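Local atomic coordinates of biogenic amine-binding protein (Rhodnius prolixus, PDB entry 4GE1), a protein that binds biogenic amines such as serotonin, norepinephrine and tryptamine in the saliva of a blood-feeding insect, a lipocalin that probably sequesters amines released by the host. Residues 106-111 and 123-128; 72-77 and 90-96; 23-29 and 137-143. All coordinates share one frame; numbering follows the deposited sequence.

Contact 1 (106-111 and 123-128). With TSS (2-(1H-indol-3-yl)ethanamine), chain E.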
loop_
_atom_site.group_PDB
_atom_site.type_symbol
_atom_site.label_atom_id
_atom_site.label_comp_id
_atom_site.label_asym_id
_atom_site.label_seq_id
_atom_site.Cartn_x
_atom_site.Cartn_y
_atom_site.Cartn_z
ATOM N N ARG A 106 -8.837 2.549 11.094
ATOM C CA ARG A 106 -7.654 2.250 11.882
ATOM C C ARG A 106 -6.551 3.237 11.553
ATOM O O ARG A 106 -6.612 3.963 10.550
ATOM C CB ARG A 106 -7.165 0.857 11.531
ATOM C CG ARG A 106 -6.767 0.758 10.081
ATOM C CD ARG A 106 -6.765 -0.665 9.578
ATOM N NE ARG A 106 -6.873 -0.689 8.121
ATOM C CZ ARG A 106 -6.503 -1.711 7.357
ATOM N NH1 ARG A 106 -5.989 -2.799 7.916
ATOM N NH2 ARG A 106 -6.642 -1.643 6.037
ATOM N N THR A 107 -5.529 3.248 12.399
ATOM C CA THR A 107 -4.341 4.048 12.160
ATOM C C THR A 107 -3.243 3.151 11.600
ATOM O O THR A 107 -3.001 2.060 12.120
ATOM C CB THR A 107 -3.841 4.664 13.469
ATOM O OG1 THR A 107 -4.931 5.317 14.128
ATOM C CG2 THR A 107 -2.729 5.663 13.208
ATOM N N LEU A 108 -2.585 3.607 10.540
ATOM C CA LEU A 108 -1.494 2.851 9.935
ATOM C C LEU A 108 -0.211 3.665 9.914
ATOM O O LEU A 108 -0.191 4.802 9.429
ATOM C CB LEU A 108 -1.850 2.427 8.507
ATOM C CG LEU A 108 -3.006 1.441 8.350
ATOM C CD1 LEU A 108 -3.301 1.140 6.888
ATOM C CD2 LEU A 108 -2.674 0.175 9.079
ATOM N N GLN A 109 0.860 3.085 10.444
ATOM C CA GLN A 109 2.179 3.697 10.329
ATOM C C GLN A 109 2.852 3.171 9.066
ATOM O O GLN A 109 3.072 1.963 8.924
ATOM C CB GLN A 109 3.020 3.377 11.568
ATOM C CG GLN A 109 2.297 3.673 12.878
ATOM C CD GLN A 109 3.145 3.379 14.111
ATOM O OE1 GLN A 109 4.250 2.838 14.012
ATOM N NE2 GLN A 109 2.632 3.743 15.281
ATOM N N VAL A 110 3.168 4.076 8.144
ATOM C CA VAL A 110 3.728 3.683 6.860
ATOM C C VAL A 110 5.208 4.032 6.774
ATOM O O VAL A 110 5.613 5.155 7.095
ATOM C CB VAL A 110 2.979 4.366 5.687
ATOM C CG1 VAL A 110 3.444 3.801 4.353
ATOM C CG2 VAL A 110 1.460 4.214 5.837
ATOM N N SER A 111 6.022 3.079 6.334
ATOM C CA SER A 111 7.455 3.336 6.199
ATOM C C SER A 111 7.981 2.855 4.860
ATOM O O SER A 111 8.094 1.650 4.630
ATOM C CB SER A 111 8.241 2.643 7.324
ATOM O OG SER A 111 7.585 2.777 8.569
ATOM N N VAL A 123 7.598 -1.245 0.975
ATOM C CA VAL A 123 6.943 -0.588 2.093
ATOM C C VAL A 123 6.723 -1.528 3.276
ATOM O O VAL A 123 6.596 -2.739 3.112
ATOM C CB VAL A 123 5.597 0.068 1.653
ATOM C CG1 VAL A 123 4.513 -0.994 1.372
ATOM C CG2 VAL A 123 5.121 1.085 2.679
ATOM N N HIS A 124 6.713 -0.953 4.473
ATOM C CA HIS A 124 6.270 -1.653 5.666
ATOM C C HIS A 124 5.080 -0.895 6.240
ATOM O O HIS A 124 5.171 0.310 6.507
ATOM C CB HIS A 124 7.403 -1.741 6.695
ATOM C CG HIS A 124 6.958 -2.224 8.042
ATOM N ND1 HIS A 124 6.637 -1.369 9.070
ATOM C CD2 HIS A 124 6.780 -3.480 8.521
ATOM C CE1 HIS A 124 6.281 -2.075 10.133
ATOM N NE2 HIS A 124 6.358 -3.354 9.825
ATOM N N VAL A 125 3.955 -1.591 6.392
ATOM C CA VAL A 125 2.745 -0.997 6.944
ATOM C C VAL A 125 2.319 -1.738 8.195
ATOM O O VAL A 125 2.306 -2.967 8.219
ATOM C CB VAL A 125 1.587 -1.034 5.953
ATOM C CG1 VAL A 125 0.401 -0.247 6.505
ATOM C CG2 VAL A 125 2.025 -0.487 4.606
ATOM N N CYS A 126 1.962 -0.999 9.237
ATOM C CA CYS A 126 1.604 -1.640 10.496
ATOM C C CYS A 126 0.605 -0.843 11.323
ATOM O O CYS A 126 0.627 0.382 11.331
ATOM C CB CYS A 126 2.859 -1.919 11.319
ATOM S SG CYS A 126 2.536 -2.962 12.732
ATOM N N ASP A 127 -0.269 -1.558 12.021
ATOM C CA ASP A 127 -1.295 -0.936 12.845
ATOM C C ASP A 127 -0.919 -1.088 14.307
ATOM O O ASP A 127 -0.822 -2.202 14.805
ATOM C CB ASP A 127 -2.647 -1.598 12.573
ATOM C CG ASP A 127 -3.783 -0.960 13.354
ATOM O OD1 ASP A 127 -3.517 -0.215 14.325
ATOM O OD2 ASP A 127 -4.953 -1.221 13.001
ATOM N N PRO A 128 -0.705 0.038 14.999
ATOM C CA PRO A 128 -0.287 0.062 16.406
ATOM C C PRO A 128 -1.296 -0.635 17.311
ATOM O O PRO A 128 -0.938 -1.097 18.394
ATOM C CB PRO A 128 -0.245 1.555 16.732
ATOM C CG PRO A 128 -0.083 2.231 15.415
ATOM C CD PRO A 128 -0.822 1.392 14.434
HETATM N N1 TSS E . -4.413 -0.764 1.905
HETATM C CA TSS E . -3.914 -1.130 3.208
HETATM C CB TSS E . -2.519 -1.668 3.277
HETATM C CG TSS E . -1.496 -1.071 2.364
HETATM C CD1 TSS E . -0.902 -1.688 1.272
HETATM N NE1 TSS E . -0.018 -0.838 0.709
HETATM C CE2 TSS E . -0.021 0.354 1.406
HETATM C CD2 TSS E . -0.920 0.235 2.435
HETATM C CZ2 TSS E . 0.703 1.562 1.219
HETATM C CH2 TSS E . 0.513 2.630 2.092
HETATM C CZ3 TSS E . -0.401 2.508 3.141
HETATM C CE3 TSS E . -1.120 1.320 3.320
HETATM O O HOH W 1 5.683 1.263 9.408
#

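Contact 2 (72-77 and 90-96). With TSS (2-(1H-indol-3-yl)ethanamine), chain E.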
loop_
_atom_site.group_PDB
_atom_site.type_symbol
_atom_site.label_atom_id
_atom_site.label_comp_id
_atom_site.label_asym_id
_atom_site.label_seq_id
_atom_site.Cartn_x
_atom_site.Cartn_y
_atom_site.Cartn_z
ATOM N N TYR A 72 -12.418 -2.707 -0.348
ATOM C CA TYR A 72 -11.893 -1.380 -0.619
ATOM C C TYR A 72 -11.496 -0.697 0.682
ATOM O O TYR A 72 -12.131 -0.898 1.716
ATOM C CB TYR A 72 -12.938 -0.528 -1.342
ATOM C CG TYR A 72 -13.562 -1.189 -2.546
ATOM C CD1 TYR A 72 -14.745 -1.925 -2.426
ATOM C CD2 TYR A 72 -12.980 -1.081 -3.805
ATOM C CE1 TYR A 72 -15.334 -2.539 -3.534
ATOM C CE2 TYR A 72 -13.558 -1.696 -4.923
ATOM C CZ TYR A 72 -14.733 -2.422 -4.780
ATOM O OH TYR A 72 -15.317 -3.019 -5.879
ATOM N N ASP A 73 -10.436 0.103 0.623
ATOM C CA ASP A 73 -10.044 0.938 1.758
ATOM C C ASP A 73 -9.376 2.220 1.279
ATOM O O ASP A 73 -8.934 2.316 0.129
ATOM C CB ASP A 73 -9.181 0.174 2.795
ATOM C CG ASP A 73 -7.909 -0.403 2.211
ATOM O OD1 ASP A 73 -7.941 -1.571 1.763
ATOM O OD2 ASP A 73 -6.861 0.289 2.232
ATOM N N ILE A 74 -9.338 3.221 2.149
ATOM C CA ILE A 74 -8.799 4.514 1.757
ATOM C C ILE A 74 -7.929 5.076 2.854
ATOM O O ILE A 74 -8.343 5.129 4.014
ATOM C CB ILE A 74 -9.920 5.530 1.466
ATOM C CG1 ILE A 74 -10.943 4.935 0.487
ATOM C CG2 ILE A 74 -9.328 6.837 0.938
ATOM C CD1 ILE A 74 -12.201 5.791 0.313
ATOM N N SER A 75 -6.728 5.505 2.485
ATOM C CA SER A 75 -5.859 6.189 3.431
ATOM C C SER A 75 -5.950 7.693 3.256
ATOM O O SER A 75 -5.853 8.206 2.133
ATOM C CB SER A 75 -4.409 5.749 3.264
ATOM O OG SER A 75 -4.255 4.396 3.615
ATOM N N PHE A 76 -6.132 8.391 4.373
ATOM C CA PHE A 76 -6.138 9.848 4.378
ATOM C C PHE A 76 -4.970 10.330 5.226
ATOM O O PHE A 76 -4.792 9.879 6.363
ATOM C CB PHE A 76 -7.425 10.391 4.995
ATOM C CG PHE A 76 -8.678 9.875 4.354
ATOM C CD1 PHE A 76 -9.216 8.656 4.736
ATOM C CD2 PHE A 76 -9.340 10.626 3.393
ATOM C CE1 PHE A 76 -10.387 8.183 4.159
ATOM C CE2 PHE A 76 -10.508 10.163 2.806
ATOM C CZ PHE A 76 -11.035 8.937 3.188
ATOM N N ALA A 77 -4.176 11.241 4.677
ATOM C CA ALA A 77 -3.095 11.855 5.437
ATOM C C ALA A 77 -2.914 13.294 5.002
ATOM O O ALA A 77 -3.574 13.765 4.068
ATOM C CB ALA A 77 -1.802 11.087 5.251
ATOM N N THR A 90 2.045 8.716 9.126
ATOM C CA THR A 90 0.891 8.046 9.685
ATOM C C THR A 90 -0.357 8.434 8.893
ATOM O O THR A 90 -0.511 9.577 8.452
ATOM C CB THR A 90 0.699 8.419 11.159
ATOM O OG1 THR A 90 1.967 8.390 11.825
ATOM C CG2 THR A 90 -0.244 7.434 11.832
ATOM N N ALA A 91 -1.245 7.473 8.710
ATOM C CA ALA A 91 -2.472 7.718 7.978
ATOM C C ALA A 91 -3.641 7.130 8.745
ATOM O O ALA A 91 -3.481 6.186 9.522
ATOM C CB ALA A 91 -2.383 7.120 6.582
ATOM N N LYS A 92 -4.807 7.730 8.567
ATOM C CA LYS A 92 -6.049 7.112 8.988
ATOM C C LYS A 92 -6.517 6.278 7.795
ATOM O O LYS A 92 -6.665 6.792 6.678
ATOM C CB LYS A 92 -7.086 8.179 9.348
ATOM C CG LYS A 92 -8.453 7.631 9.756
ATOM C CD LYS A 92 -8.311 6.551 10.821
ATOM C CE LYS A 92 -9.453 6.595 11.822
ATOM N NZ LYS A 92 -9.399 7.836 12.638
ATOM N N ASN A 93 -6.704 4.984 8.009
ATOM C CA ASN A 93 -7.173 4.131 6.927
ATOM C C ASN A 93 -8.571 3.625 7.233
ATOM O O ASN A 93 -8.841 3.108 8.321
ATOM C CB ASN A 93 -6.192 2.989 6.642
ATOM C CG ASN A 93 -6.671 2.066 5.518
ATOM O OD1 ASN A 93 -7.386 1.102 5.763
ATOM N ND2 ASN A 93 -6.270 2.361 4.290
ATOM N N VAL A 94 -9.464 3.819 6.271
ATOM C CA VAL A 94 -10.867 3.492 6.440
ATOM C C VAL A 94 -11.264 2.378 5.481
ATOM O O VAL A 94 -11.083 2.495 4.266
ATOM C CB VAL A 94 -11.747 4.731 6.182
ATOM C CG1 VAL A 94 -13.188 4.464 6.596
ATOM C CG2 VAL A 94 -11.192 5.932 6.933
ATOM N N ILE A 95 -11.779 1.284 6.034
ATOM C CA ILE A 95 -12.295 0.192 5.221
ATOM C C ILE A 95 -13.703 0.599 4.819
ATOM O O ILE A 95 -14.524 0.911 5.682
ATOM C CB ILE A 95 -12.359 -1.126 6.018
ATOM C CG1 ILE A 95 -11.026 -1.411 6.715
ATOM C CG2 ILE A 95 -12.781 -2.284 5.128
ATOM C CD1 ILE A 95 -9.855 -1.533 5.775
ATOM N N VAL A 96 -13.981 0.607 3.518
ATOM C CA VAL A 96 -15.267 1.093 3.032
ATOM C C VAL A 96 -15.962 0.159 2.038
ATOM O O VAL A 96 -15.331 -0.671 1.384
ATOM C CB VAL A 96 -15.110 2.463 2.356
ATOM C CG1 VAL A 96 -14.468 3.451 3.319
ATOM C CG2 VAL A 96 -14.277 2.329 1.100
HETATM N N1 TSS E . -4.413 -0.764 1.905
HETATM C CA TSS E . -3.914 -1.130 3.208
HETATM C CB TSS E . -2.519 -1.668 3.277
HETATM C CG TSS E . -1.496 -1.071 2.364
HETATM C CD1 TSS E . -0.902 -1.688 1.272
HETATM N NE1 TSS E . -0.018 -0.838 0.709
HETATM C CE2 TSS E . -0.021 0.354 1.406
HETATM C CD2 TSS E . -0.920 0.235 2.435
HETATM C CZ2 TSS E . 0.703 1.562 1.219
HETATM C CH2 TSS E . 0.513 2.630 2.092
HETATM C CZ3 TSS E . -0.401 2.508 3.141
HETATM C CE3 TSS E . -1.120 1.320 3.320
HETATM O O HOH W 2 -14.671 -3.086 1.407
#

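Contact 3 (23-29 and 137-143). With TSS (2-(1H-indol-3-yl)ethanamine), chain E.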
loop_
_atom_site.group_PDB
_atom_site.type_symbol
_atom_site.label_atom_id
_atom_site.label_comp_id
_atom_site.label_asym_id
_atom_site.label_seq_id
_atom_site.Cartn_x
_atom_site.Cartn_y
_atom_site.Cartn_z
ATOM N N SER A 23 -0.760 5.386 -10.015
ATOM C CA SER A 23 -1.179 4.194 -9.281
ATOM C C SER A 23 -0.050 3.179 -9.074
ATOM O O SER A 23 1.019 3.279 -9.690
ATOM C CB SER A 23 -2.340 3.519 -10.012
ATOM O OG SER A 23 -1.931 3.118 -11.306
ATOM N N TRP A 24 -0.319 2.197 -8.213
ATOM C CA TRP A 24 0.632 1.145 -7.861
ATOM C C TRP A 24 -0.036 -0.228 -7.845
ATOM O O TRP A 24 -1.192 -0.354 -7.466
ATOM C CB TRP A 24 1.197 1.391 -6.457
ATOM C CG TRP A 24 2.131 2.584 -6.332
ATOM C CD1 TRP A 24 1.813 3.836 -5.882
ATOM C CD2 TRP A 24 3.533 2.613 -6.627
ATOM N NE1 TRP A 24 2.929 4.641 -5.887
ATOM C CE2 TRP A 24 3.995 3.912 -6.341
ATOM C CE3 TRP A 24 4.442 1.664 -7.108
ATOM C CZ2 TRP A 24 5.321 4.287 -6.525
ATOM C CZ3 TRP A 24 5.750 2.036 -7.285
ATOM C CH2 TRP A 24 6.181 3.338 -6.999
ATOM N N TYR A 25 0.707 -1.255 -8.244
ATOM C CA TYR A 25 0.257 -2.627 -8.096
ATOM C C TYR A 25 1.087 -3.301 -7.008
ATOM O O TYR A 25 2.310 -3.154 -6.972
ATOM C CB TYR A 25 0.422 -3.399 -9.404
ATOM C CG TYR A 25 -0.441 -2.893 -10.534
ATOM C CD1 TYR A 25 0.032 -1.928 -11.417
ATOM C CD2 TYR A 25 -1.727 -3.377 -10.720
ATOM C CE1 TYR A 25 -0.757 -1.456 -12.455
ATOM C CE2 TYR A 25 -2.523 -2.911 -11.757
ATOM C CZ TYR A 25 -2.032 -1.947 -12.618
ATOM O OH TYR A 25 -2.815 -1.486 -13.653
ATOM N N ILE A 26 0.419 -4.029 -6.121
ATOM C CA ILE A 26 1.114 -4.799 -5.094
ATOM C C ILE A 26 1.440 -6.179 -5.647
ATOM O O ILE A 26 0.553 -7.008 -5.845
ATOM C CB ILE A 26 0.291 -4.897 -3.806
ATOM C CG1 ILE A 26 -0.114 -3.487 -3.355
ATOM C CG2 ILE A 26 1.097 -5.595 -2.714
ATOM C CD1 ILE A 26 -0.601 -3.407 -1.936
ATOM N N THR A 27 2.719 -6.407 -5.920
ATOM C CA THR A 27 3.139 -7.611 -6.623
ATOM C C THR A 27 3.534 -8.759 -5.691
ATOM O O THR A 27 3.296 -9.924 -5.999
ATOM C CB THR A 27 4.302 -7.304 -7.582
ATOM O OG1 THR A 27 5.363 -6.664 -6.859
ATOM C CG2 THR A 27 3.827 -6.385 -8.699
ATOM N N HIS A 28 4.148 -8.422 -4.563
ATOM C CA HIS A 28 4.642 -9.415 -3.611
ATOM C C HIS A 28 4.429 -8.873 -2.214
ATOM O O HIS A 28 4.495 -7.659 -1.999
ATOM C CB HIS A 28 6.142 -9.646 -3.789
ATOM C CG HIS A 28 6.539 -10.102 -5.159
ATOM N ND1 HIS A 28 6.512 -9.273 -6.256
ATOM C CD2 HIS A 28 6.992 -11.299 -5.599
ATOM C CE1 HIS A 28 6.925 -9.940 -7.320
ATOM N NE2 HIS A 28 7.220 -11.172 -6.948
ATOM N N TYR A 29 4.203 -9.760 -1.251
ATOM C CA TYR A 29 4.027 -9.302 0.119
ATOM C C TYR A 29 3.984 -10.390 1.180
ATOM O O TYR A 29 3.545 -11.515 0.931
ATOM C CB TYR A 29 2.774 -8.431 0.232
ATOM C CG TYR A 29 1.467 -9.146 -0.015
ATOM C CD1 TYR A 29 0.810 -9.817 1.008
ATOM C CD2 TYR A 29 0.865 -9.113 -1.270
ATOM C CE1 TYR A 29 -0.412 -10.445 0.782
ATOM C CE2 TYR A 29 -0.353 -9.732 -1.502
ATOM C CZ TYR A 29 -0.990 -10.398 -0.480
ATOM O OH TYR A 29 -2.203 -11.019 -0.740
ATOM N N ALA A 137 5.508 -5.068 1.731
ATOM C CA ALA A 137 4.993 -5.142 0.365
ATOM C C ALA A 137 5.953 -4.612 -0.695
ATOM O O ALA A 137 6.560 -3.553 -0.529
ATOM C CB ALA A 137 3.641 -4.412 0.260
ATOM N N VAL A 138 6.072 -5.365 -1.786
ATOM C CA VAL A 138 6.700 -4.870 -3.004
ATOM C C VAL A 138 5.627 -4.321 -3.950
ATOM O O VAL A 138 4.590 -4.958 -4.185
ATOM C CB VAL A 138 7.540 -5.954 -3.696
ATOM C CG1 VAL A 138 8.016 -5.470 -5.056
ATOM C CG2 VAL A 138 8.728 -6.334 -2.814
ATOM N N GLN A 139 5.875 -3.127 -4.472
ATOM C CA GLN A 139 4.890 -2.408 -5.275
ATOM C C GLN A 139 5.498 -1.936 -6.597
ATOM O O GLN A 139 6.667 -1.556 -6.659
ATOM C CB GLN A 139 4.302 -1.242 -4.467
ATOM C CG GLN A 139 3.791 -1.687 -3.087
ATOM C CD GLN A 139 3.225 -0.552 -2.248
ATOM O OE1 GLN A 139 2.266 -0.740 -1.502
ATOM N NE2 GLN A 139 3.825 0.624 -2.354
ATOM N N SER A 140 4.707 -1.995 -7.660
ATOM C CA SER A 140 5.202 -1.684 -8.992
ATOM C C SER A 140 4.243 -0.726 -9.693
ATOM O O SER A 140 3.059 -0.669 -9.368
ATOM C CB SER A 140 5.359 -2.969 -9.802
ATOM O OG SER A 140 5.767 -2.707 -11.140
ATOM N N ARG A 141 4.767 0.043 -10.638
ATOM C CA ARG A 141 3.932 0.917 -11.452
ATOM C C ARG A 141 3.216 0.082 -12.508
ATOM O O ARG A 141 2.213 0.513 -13.076
ATOM C CB ARG A 141 4.772 2.013 -12.110
ATOM C CG ARG A 141 5.313 3.067 -11.135
ATOM C CD ARG A 141 4.196 3.777 -10.365
ATOM N NE ARG A 141 4.644 5.042 -9.788
ATOM C CZ ARG A 141 3.877 5.856 -9.065
ATOM N NH1 ARG A 141 2.618 5.535 -8.817
ATOM N NH2 ARG A 141 4.372 7.000 -8.594
ATOM N N THR A 142 3.750 -1.112 -12.769
ATOM C CA THR A 142 3.115 -2.069 -13.667
ATOM C C THR A 142 2.716 -3.329 -12.894
ATOM O O THR A 142 3.039 -3.472 -11.710
ATOM C CB THR A 142 4.015 -2.434 -14.856
ATOM O OG1 THR A 142 5.309 -2.806 -14.374
ATOM C CG2 THR A 142 4.161 -1.241 -15.814
ATOM N N GLU A 143 2.004 -4.231 -13.560
ATOM C CA GLU A 143 1.459 -5.413 -12.897
ATOM C C GLU A 143 2.561 -6.367 -12.433
ATOM O O GLU A 143 2.387 -7.100 -11.460
ATOM C CB GLU A 143 0.459 -6.133 -13.811
ATOM C CG GLU A 143 -0.698 -5.251 -14.249
ATOM C CD GLU A 143 -1.757 -6.003 -15.038
ATOM O OE1 GLU A 143 -2.252 -5.450 -16.043
ATOM O OE2 GLU A 143 -2.108 -7.134 -14.649
HETATM N N1 TSS E . -4.413 -0.764 1.905
HETATM C CA TSS E . -3.914 -1.130 3.208
HETATM C CB TSS E . -2.519 -1.668 3.277
HETATM C CG TSS E . -1.496 -1.071 2.364
HETATM C CD1 TSS E . -0.902 -1.688 1.272
HETATM N NE1 TSS E . -0.018 -0.838 0.709
HETATM C CE2 TSS E . -0.021 0.354 1.406
HETATM C CD2 TSS E . -0.920 0.235 2.435
HETATM C CZ2 TSS E . 0.703 1.562 1.219
HETATM C CH2 TSS E . 0.513 2.630 2.092
HETATM C CZ3 TSS E . -0.401 2.508 3.141
HETATM C CE3 TSS E . -1.120 1.320 3.320
HETATM O O HOH W 3 0.365 2.658 -12.980
#

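Contact 1 (106-111 and 123-128)
Gln109 and Cys126 pair through two backbone hydrogen bonds across antiparallel strands. Gln109 N donates to Cys126 O at 2.9 Å, and Cys126 N returns a bond to Gln109 O. Ser111 and His124 form a second hydrogen-bonded pair. Between them Val110 and Val125 sit as a non-hydrogen-bonded pair, and their side chains point into the ligand pocket. The two strands make a hairpin of the lipocalin barrel.

Apolar contacts fill the pocket side. Val110 CG1 meets Val123 CG2 at 3.6 Å. Leu108 CD1 reaches Val125 CG1 at 4.0 Å. Val110 and Val125 also touch the tryptamine indole: Val110 CG2 lies 3.7 Å from CZ3, and Val125 CG2 lies 3.7 Å from CD2. In Val125, CG1 is anti to the backbone N (chi1 -173°), which turns CG1 toward Leu108 and the indole and sets CG2 against the indole as well.

The other face is polar. A water joins the strands there. It lies within bonding reach of Gln109 O and His124 O, which compete for its protons, and bonds to Ser111 OG and to His124 ND1, the latter at 2.8 Å. Cys126 on this face is tied by a disulfide to Cys5 near the N-terminus.

At the hairpin's far end polar side-chain atoms lie against carbon and form no hydrogen bond across the strands. The Gln109 chain runs extended and lays its amide beside the Pro128 ring. Asp127 OD2 lies 3.4 Å from Arg106 CB, but the guanidinium leads away and bonds to Asn93, while Asp127 OD1 takes Ala129 N.

The chemistry is thus divided by face. Branched aliphatic groups give the aromatic part of the ligand an apolar wall, while the water and the disulfide lie on the reverse of the same strands.

Contact 2 (72-77 and 90-96)
The Phe76 ring turns its edge to the facing strand, where CE1 lies 3.7 Å from Val94 CG2. Ile74 CG2 lies over one face of this ring, 3.5 Å above its plane and toward the rim. Tyr195 from the C-terminal tail also meets the ring. The Tyr72 ring has Val96 O at its edge, and its hydroxyl bonds to Asp180.

The Asn93 amide works on the other side of the sheet. Its ND2 donates twice, to Ser75 OG at 2.9 Å and to Asp73 OD2 at 3.0 Å. Both acceptors lie close to the amide plane. Asn93 CG stands anti to the backbone N (chi1 179°), and this carries the amide across to the facing strand. The carboxylate plane of Asp73 is turned 59° from the amide. OD2 is met on its anti side, with the donor tilted out of the carboxylate plane. Asn93 OD1 is held by Arg106 of the next strand.

Asp73 OD2 also accepts from the tryptamine amine N1 at 2.7 Å. Its OD1 takes a bond from Asn62. Ile95 CD1 packs on Asp73 CB at 3.5 Å. Backbone bonds of the hairpin join the strands beneath, including Ile74 N to Val94 O at 2.8 Å.

Asn93 thus bonds the amine-binding carboxylate from the second shell and is well placed to hold it. With several donors around it, Asp73 is probably ionised and well suited to a cationic ligand.

Contact 3 (23-29 and 137-143)
Trp24 and Arg141 form the tight part of this contact. The guanidinium lies flat on the indole, with planes 13° apart and centres 3.8 Å apart. Arg141 CD sits over the six-membered ring, 3.7 Å from its centroid. A bend at chi2 (-58°) brings the chain back over the ring. Arg141 NH1 also donates to Ser23 O at 2.9 Å. The oxygen lies in the guanidinium plane, but the donor stands well above the carbonyl plane. Phe19 O and Tyr117 O bind other nitrogens of the same group.

The pairing of strand 23-31 with strand 130-140 closes the lipocalin barrel between its first and last long strands. A classic beta bulge interrupts it, as Thr27 and His28 both face Val138. Thr27 N donates to Val138 O, and Val138 N to His28 O. Thr27 OG1 and His28 ND1 share a hydrogen bond of 2.9 Å.

On the pocket side Ile26 and Gln139 lie side by side and point the same way. Gln139 OE1 accepts from the indole NE1 of tryptamine at 3.2 Å, while Gln139 NE2 is held by Ser121 and Tyr112. Ile26 CD1 touches the ligand CD1 at 3.7 Å.

Packing is looser toward Glu143, at the exposed end of the segment. Glu143 lays CG over the Tyr25 ring, 3.9 Å from its centroid, and a water links Ser23 OG to Arg141 O.

Overall arrangement
All three contacts are largely buried antiparallel pairings in one curled sheet around tryptamine. Contacts 1 and 2 each lie in a local hairpin. They are neighbours, with centres about 11 Å apart, because strand 88-96 pairs with strand 102-115. Contact 3 joins strands far apart in sequence and encloses both hairpins along the chain. It meets contact 1 where Val123 pairs with Ala137. Contacts 2 and 3 do not touch. Each gives the ligand different chemistry: contact 2 a carboxylate for the amine, contact 3 an amide oxygen for the indole nitrogen, contact 1 an apolar wall. Contact 2 is the most enclosed, with no exposed residue; contacts 1 and 3 reach the surface at Thr107 and Pro128 and at Glu143.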